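Local structure of a novel designed pore protein (Synthetic construct, 6TMS) at residues F[14-19]-F[57-62]; F[20-25]-F[50-55]. The protein probably forms a pore as an assembly of six designed helical hairpins. One frame throughout, in Å; residues are numbered along the deposited sequence.

Interaction 1: residues F[14-19]-F[57-62]; sequences EAEKKL and SLLIIA
The carboxylate of Glu16 is the flat group that lies beside Leu59. Methyl CD2 of Leu59 stands to one side of the carboxylate plane. It is displaced toward the aliphatic part of the chain, so it does not cover the oxygens. Its closest partner is Glu16 CG, 3.4 Å from Leu59 CD2. The carboxyl carbon CD of Glu16 is farther from this CD2, at 4.3 Å. The Glu16 chain runs roughly perpendicular to that of Leu59. Glu16 CG is anti to its carbonyl carbon (chi1 -87°), and the chain runs extended from there, which carries the acid past Leu59. The same side chain goes on to touch Ile63.

The other methyl of Leu59 meets Leu19. Leu59 CD1 lies 3.4 Å from Leu19 CD2 and 3.8 Å from Leu19 CB. It also rests against the backbone, 3.7 Å from Glu16 CA. Leu19 has CG anti to the backbone N (chi1 179°), and this sends its branch toward helix 39-68, where it also packs on Ala55 and Glu56. The setting is an antiparallel helical hairpin. The short helix axes come within 10.7 Å at 163°. Leu59 fills the space between them from one side, and Ala15, Glu16 and Leu19 receive it from the other. With an alanine here, both methyls would be gone, and Leu19 and the CG of Glu16 would probably face a gap between the helices.

Glu14 and Lys18 pair on a different side of helix 2-32 from Leu59. Lys18 NZ forms a salt bridge with Glu14 OE2, 2.9 Å away, and the hydrogen bond within it is weak. Lys18 also has an acidic partner on a neighbouring chain. Two other chains pack on Leu58 and Ile61.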
loop_
_atom_site.group_PDB
_atom_site.type_symbol
_atom_site.label_atom_id
_atom_site.label_comp_id
_atom_site.label_asym_id
_atom_site.label_seq_id
_atom_site.Cartn_x
_atom_site.Cartn_y
_atom_site.Cartn_z
ATOM N N GLU F 14 18.280 1.425 -9.662
ATOM C CA GLU F 14 17.654 0.445 -10.540
ATOM C C GLU F 14 16.142 0.510 -10.437
ATOM O O GLU F 14 15.405 0.372 -11.438
ATOM C CB GLU F 14 18.209 -0.914 -10.109
ATOM C CG GLU F 14 17.421 -2.174 -10.425
ATOM C CD GLU F 14 16.489 -2.647 -9.299
ATOM O OE1 GLU F 14 16.765 -2.421 -8.095
ATOM O OE2 GLU F 14 15.486 -3.308 -9.641
ATOM N N ALA F 15 15.690 0.831 -9.235
ATOM C CA ALA F 15 14.279 1.017 -8.969
ATOM C C ALA F 15 13.752 2.242 -9.688
ATOM O O ALA F 15 12.706 2.190 -10.351
ATOM C CB ALA F 15 14.100 1.167 -7.464
ATOM N N GLU F 16 14.498 3.347 -9.602
ATOM C CA GLU F 16 14.126 4.544 -10.340
ATOM C C GLU F 16 13.986 4.223 -11.811
ATOM O O GLU F 16 13.009 4.634 -12.475
ATOM C CB GLU F 16 15.178 5.632 -10.119
ATOM C CG GLU F 16 14.970 6.503 -8.895
ATOM C CD GLU F 16 16.041 7.583 -8.753
ATOM O OE1 GLU F 16 17.217 7.187 -8.607
ATOM O OE2 GLU F 16 15.726 8.802 -8.770
ATOM N N LYS F 17 14.914 3.410 -12.313
ATOM C CA LYS F 17 14.946 3.149 -13.740
ATOM C C LYS F 17 13.671 2.387 -14.154
ATOM O O LYS F 17 13.034 2.715 -15.176
ATOM C CB LYS F 17 16.325 2.494 -14.037
ATOM C CG LYS F 17 16.694 1.908 -15.414
ATOM C CD LYS F 17 16.846 0.416 -15.416
ATOM C CE LYS F 17 15.826 -0.195 -16.319
ATOM N NZ LYS F 17 15.428 -1.504 -15.790
ATOM N N LYS F 18 13.174 1.482 -13.307
ATOM C CA LYS F 18 11.888 0.859 -13.659
ATOM C C LYS F 18 10.633 1.707 -13.374
ATOM O O LYS F 18 9.622 1.520 -14.057
ATOM C CB LYS F 18 11.758 -0.492 -12.989
ATOM C CG LYS F 18 13.066 -1.193 -13.019
ATOM C CD LYS F 18 13.039 -2.643 -12.608
ATOM C CE LYS F 18 12.935 -2.891 -11.125
ATOM N NZ LYS F 18 13.062 -4.362 -10.879
ATOM N N LEU F 19 10.607 2.554 -12.335
ATOM C CA LEU F 19 9.406 3.364 -12.094
ATOM C C LEU F 19 9.101 4.174 -13.326
ATOM O O LEU F 19 7.943 4.373 -13.717
ATOM C CB LEU F 19 9.608 4.331 -10.924
ATOM C CG LEU F 19 8.412 5.244 -10.593
ATOM C CD1 LEU F 19 7.257 4.407 -10.056
ATOM C CD2 LEU F 19 8.758 6.348 -9.622
ATOM N N SER F 57 6.347 8.002 -4.731
ATOM C CA SER F 57 6.591 8.591 -3.426
ATOM C C SER F 57 7.411 7.681 -2.544
ATOM O O SER F 57 8.187 8.148 -1.711
ATOM C CB SER F 57 5.271 8.884 -2.749
ATOM O OG SER F 57 4.583 9.920 -3.403
ATOM N N LEU F 58 7.136 6.392 -2.594
ATOM C CA LEU F 58 7.895 5.471 -1.771
ATOM C C LEU F 58 9.331 5.420 -2.217
ATOM O O LEU F 58 10.252 5.381 -1.400
ATOM C CB LEU F 58 7.245 4.105 -1.842
ATOM C CG LEU F 58 6.120 3.961 -0.818
ATOM C CD1 LEU F 58 5.658 2.595 -0.875
ATOM C CD2 LEU F 58 6.549 4.246 0.637
ATOM N N LEU F 59 9.544 5.547 -3.501
ATOM C CA LEU F 59 10.899 5.627 -3.971
ATOM C C LEU F 59 11.558 6.873 -3.425
ATOM O O LEU F 59 12.721 6.847 -3.021
ATOM C CB LEU F 59 10.866 5.647 -5.480
ATOM C CG LEU F 59 11.936 5.072 -6.384
ATOM C CD1 LEU F 59 11.492 5.379 -7.820
ATOM C CD2 LEU F 59 13.290 5.682 -6.114
ATOM N N ILE F 60 10.832 7.984 -3.401
ATOM C CA ILE F 60 11.449 9.184 -2.867
ATOM C C ILE F 60 11.711 9.019 -1.383
ATOM O O ILE F 60 12.709 9.516 -0.864
ATOM C CB ILE F 60 10.595 10.419 -3.209
ATOM C CG1 ILE F 60 10.861 10.944 -4.638
ATOM C CG2 ILE F 60 10.879 11.558 -2.270
ATOM C CD1 ILE F 60 10.936 9.929 -5.768
ATOM N N ILE F 61 10.852 8.319 -0.666
ATOM C CA ILE F 61 11.148 8.118 0.739
ATOM C C ILE F 61 12.382 7.259 0.894
ATOM O O ILE F 61 13.202 7.484 1.780
ATOM C CB ILE F 61 9.923 7.512 1.435
ATOM C CG1 ILE F 61 8.852 8.595 1.584
ATOM C CG2 ILE F 61 10.302 6.878 2.765
ATOM C CD1 ILE F 61 7.437 8.101 1.621
ATOM N N ALA F 62 12.565 6.283 0.033
ATOM C CA ALA F 62 13.776 5.504 0.180
ATOM C C ALA F 62 14.994 6.358 -0.137
ATOM O O ALA F 62 15.984 6.349 0.601
ATOM C CB ALA F 62 13.693 4.264 -0.690
#

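Interaction 2: residues F[20-25]-F[50-55]; sequences YKLEDK and SLMLIA
Met52 and Leu22 make the apolar part of this contact. Met52 reaches across Leu22, nearly perpendicular to it. Met52 is bent at chi2 (65°) and chi3 (-116°), which turns its methyl onto Leu22. Met52 CE sits 3.3 Å from Leu22 CB and 3.5 Å from Leu22 CD2. The sulfur joins in, with Met52 SD 3.8 Å from Leu22 CD2. Met52 also touches Thr26 farther along helix 2-32.

Glu23 adds a mixed contact. Glu23 and Met52 run alongside each other, pointing opposite ways, and the methylene CG of Glu23 packs 3.8 Å from Met52 CG. Its acid group then comes near the backbone. Glu23 OE2 is 3.5 Å from Met52 O, but both are acceptors and they are not hydrogen-bonded. Glu56 OE1 is also close to this carboxylate, as a like charge.

Neighbouring chains supply further partners. Lys25 NZ pairs with an acidic side chain of a neighbouring chain in a salt bridge between subunits. Apolar side chains of another chain pack on Leu51, Leu53 and Ile54 of helix 39-68.

The hairpin is therefore held here by methyl, sulfur and methylene packing rather than by polar bonds between the two segments. The acceptor-rich surroundings of Glu23 would probably disfavour its negative charge and make its proton harder to lose.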
loop_
_atom_site.group_PDB
_atom_site.type_symbol
_atom_site.label_atom_id
_atom_site.label_comp_id
_atom_site.label_asym_id
_atom_site.label_seq_id
_atom_site.Cartn_x
_atom_site.Cartn_y
_atom_site.Cartn_z
ATOM N N TYR F 20 10.159 4.725 -13.877
ATOM C CA TYR F 20 10.065 5.601 -15.012
ATOM C C TYR F 20 9.627 4.820 -16.248
ATOM O O TYR F 20 8.825 5.311 -17.072
ATOM C CB TYR F 20 11.459 6.206 -15.105
ATOM C CG TYR F 20 11.854 6.951 -13.818
ATOM C CD1 TYR F 20 10.943 7.150 -12.797
ATOM C CD2 TYR F 20 13.106 7.521 -13.669
ATOM C CE1 TYR F 20 11.278 7.851 -11.666
ATOM C CE2 TYR F 20 13.439 8.240 -12.533
ATOM C CZ TYR F 20 12.522 8.400 -11.544
ATOM O OH TYR F 20 12.862 9.116 -10.425
ATOM N N LYS F 21 10.059 3.546 -16.277
ATOM C CA LYS F 21 9.688 2.573 -17.306
ATOM C C LYS F 21 8.185 2.310 -17.281
ATOM O O LYS F 21 7.481 2.383 -18.305
ATOM C CB LYS F 21 10.539 1.308 -16.985
ATOM C CG LYS F 21 10.191 -0.148 -17.438
ATOM C CD LYS F 21 10.408 -1.189 -16.309
ATOM C CE LYS F 21 9.087 -1.579 -15.713
ATOM N NZ LYS F 21 9.131 -2.878 -15.037
ATOM N N LEU F 22 7.661 2.104 -16.101
ATOM C CA LEU F 22 6.251 1.832 -16.005
ATOM C C LEU F 22 5.433 3.101 -16.091
ATOM O O LEU F 22 4.236 3.043 -16.349
ATOM C CB LEU F 22 5.981 1.046 -14.740
ATOM C CG LEU F 22 4.902 0.025 -15.097
ATOM C CD1 LEU F 22 5.487 -1.040 -16.052
ATOM C CD2 LEU F 22 4.239 -0.599 -13.882
ATOM N N GLU F 23 6.023 4.235 -15.795
ATOM C CA GLU F 23 5.283 5.455 -15.979
ATOM C C GLU F 23 5.074 5.711 -17.459
ATOM O O GLU F 23 3.957 6.015 -17.871
ATOM C CB GLU F 23 5.994 6.548 -15.197
ATOM C CG GLU F 23 5.304 6.535 -13.853
ATOM C CD GLU F 23 5.959 7.239 -12.730
ATOM O OE1 GLU F 23 7.036 7.831 -12.864
ATOM O OE2 GLU F 23 5.385 7.111 -11.642
ATOM N N ASP F 24 6.064 5.360 -18.286
ATOM C CA ASP F 24 5.880 5.467 -19.729
ATOM C C ASP F 24 4.840 4.446 -20.206
ATOM O O ASP F 24 3.925 4.770 -20.984
ATOM C CB ASP F 24 7.237 5.220 -20.441
ATOM C CG ASP F 24 8.315 6.331 -20.165
ATOM O OD1 ASP F 24 7.965 7.382 -19.597
ATOM O OD2 ASP F 24 9.497 6.198 -20.598
ATOM N N LYS F 25 4.912 3.236 -19.642
ATOM C CA LYS F 25 3.993 2.169 -20.018
ATOM C C LYS F 25 2.562 2.485 -19.584
ATOM O O LYS F 25 1.626 2.320 -20.368
ATOM C CB LYS F 25 4.489 0.863 -19.399
ATOM C CG LYS F 25 4.098 -0.428 -20.109
ATOM C CD LYS F 25 4.353 -1.568 -19.127
ATOM C CE LYS F 25 4.044 -2.948 -19.639
ATOM N NZ LYS F 25 5.104 -3.878 -19.190
ATOM N N SER F 50 -2.899 5.578 -9.341
ATOM C CA SER F 50 -2.728 5.873 -7.933
ATOM C C SER F 50 -1.543 5.084 -7.388
ATOM O O SER F 50 -0.695 5.614 -6.655
ATOM C CB SER F 50 -4.042 5.539 -7.229
ATOM O OG SER F 50 -4.048 5.961 -5.881
ATOM N N LEU F 51 -1.404 3.855 -7.870
ATOM C CA LEU F 51 -0.335 2.965 -7.457
ATOM C C LEU F 51 0.991 3.430 -8.009
ATOM O O LEU F 51 2.039 3.313 -7.369
ATOM C CB LEU F 51 -0.613 1.567 -7.991
ATOM C CG LEU F 51 -1.410 0.593 -7.139
ATOM C CD1 LEU F 51 -1.548 -0.724 -7.846
ATOM C CD2 LEU F 51 -0.721 0.386 -5.832
ATOM N N MET F 52 0.952 3.965 -9.204
ATOM C CA MET F 52 2.136 4.528 -9.799
ATOM C C MET F 52 2.606 5.714 -8.979
ATOM O O MET F 52 3.811 5.929 -8.782
ATOM C CB MET F 52 1.744 4.937 -11.208
ATOM C CG MET F 52 2.568 4.425 -12.365
ATOM S SD MET F 52 2.599 2.673 -12.709
ATOM C CE MET F 52 4.344 2.526 -12.342
ATOM N N LEU F 53 1.657 6.462 -8.438
ATOM C CA LEU F 53 2.032 7.612 -7.635
ATOM C C LEU F 53 2.625 7.183 -6.296
ATOM O O LEU F 53 3.627 7.754 -5.841
ATOM C CB LEU F 53 0.800 8.498 -7.457
ATOM C CG LEU F 53 0.924 10.032 -7.496
ATOM C CD1 LEU F 53 1.272 10.540 -6.121
ATOM C CD2 LEU F 53 1.937 10.545 -8.502
ATOM N N ILE F 54 2.060 6.155 -5.666
ATOM C CA ILE F 54 2.682 5.749 -4.417
ATOM C C ILE F 54 4.037 5.129 -4.706
ATOM O O ILE F 54 4.950 5.242 -3.894
ATOM C CB ILE F 54 1.765 4.854 -3.536
ATOM C CG1 ILE F 54 2.570 3.927 -2.616
ATOM C CG2 ILE F 54 0.728 4.010 -4.312
ATOM C CD1 ILE F 54 2.566 4.324 -1.170
ATOM N N ALA F 55 4.214 4.445 -5.822
ATOM C CA ALA F 55 5.552 3.926 -6.037
ATOM C C ALA F 55 6.533 5.078 -6.180
ATOM O O ALA F 55 7.614 5.064 -5.585
ATOM C CB ALA F 55 5.578 3.003 -7.245
#

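Overall arrangement
From the N terminus, helix 2-32 carries first 14-19 and then 20-25. A short connection leads into helix 39-68, which runs back and carries 50-55 before 57-62. Interaction 2 closes the inner loop, and interaction 1 closes a larger one around it. The two nest and do not cross, as expected for an antiparallel hairpin. Their centres are about 10 Å apart. Leu19 joins them, because its CD1 packs 3.6 Å from the CB of Ala55. Together they tie successive turns of the two helices. Side chains of other chains pack beside both contacts, which places the hairpin within the six-chain assembly.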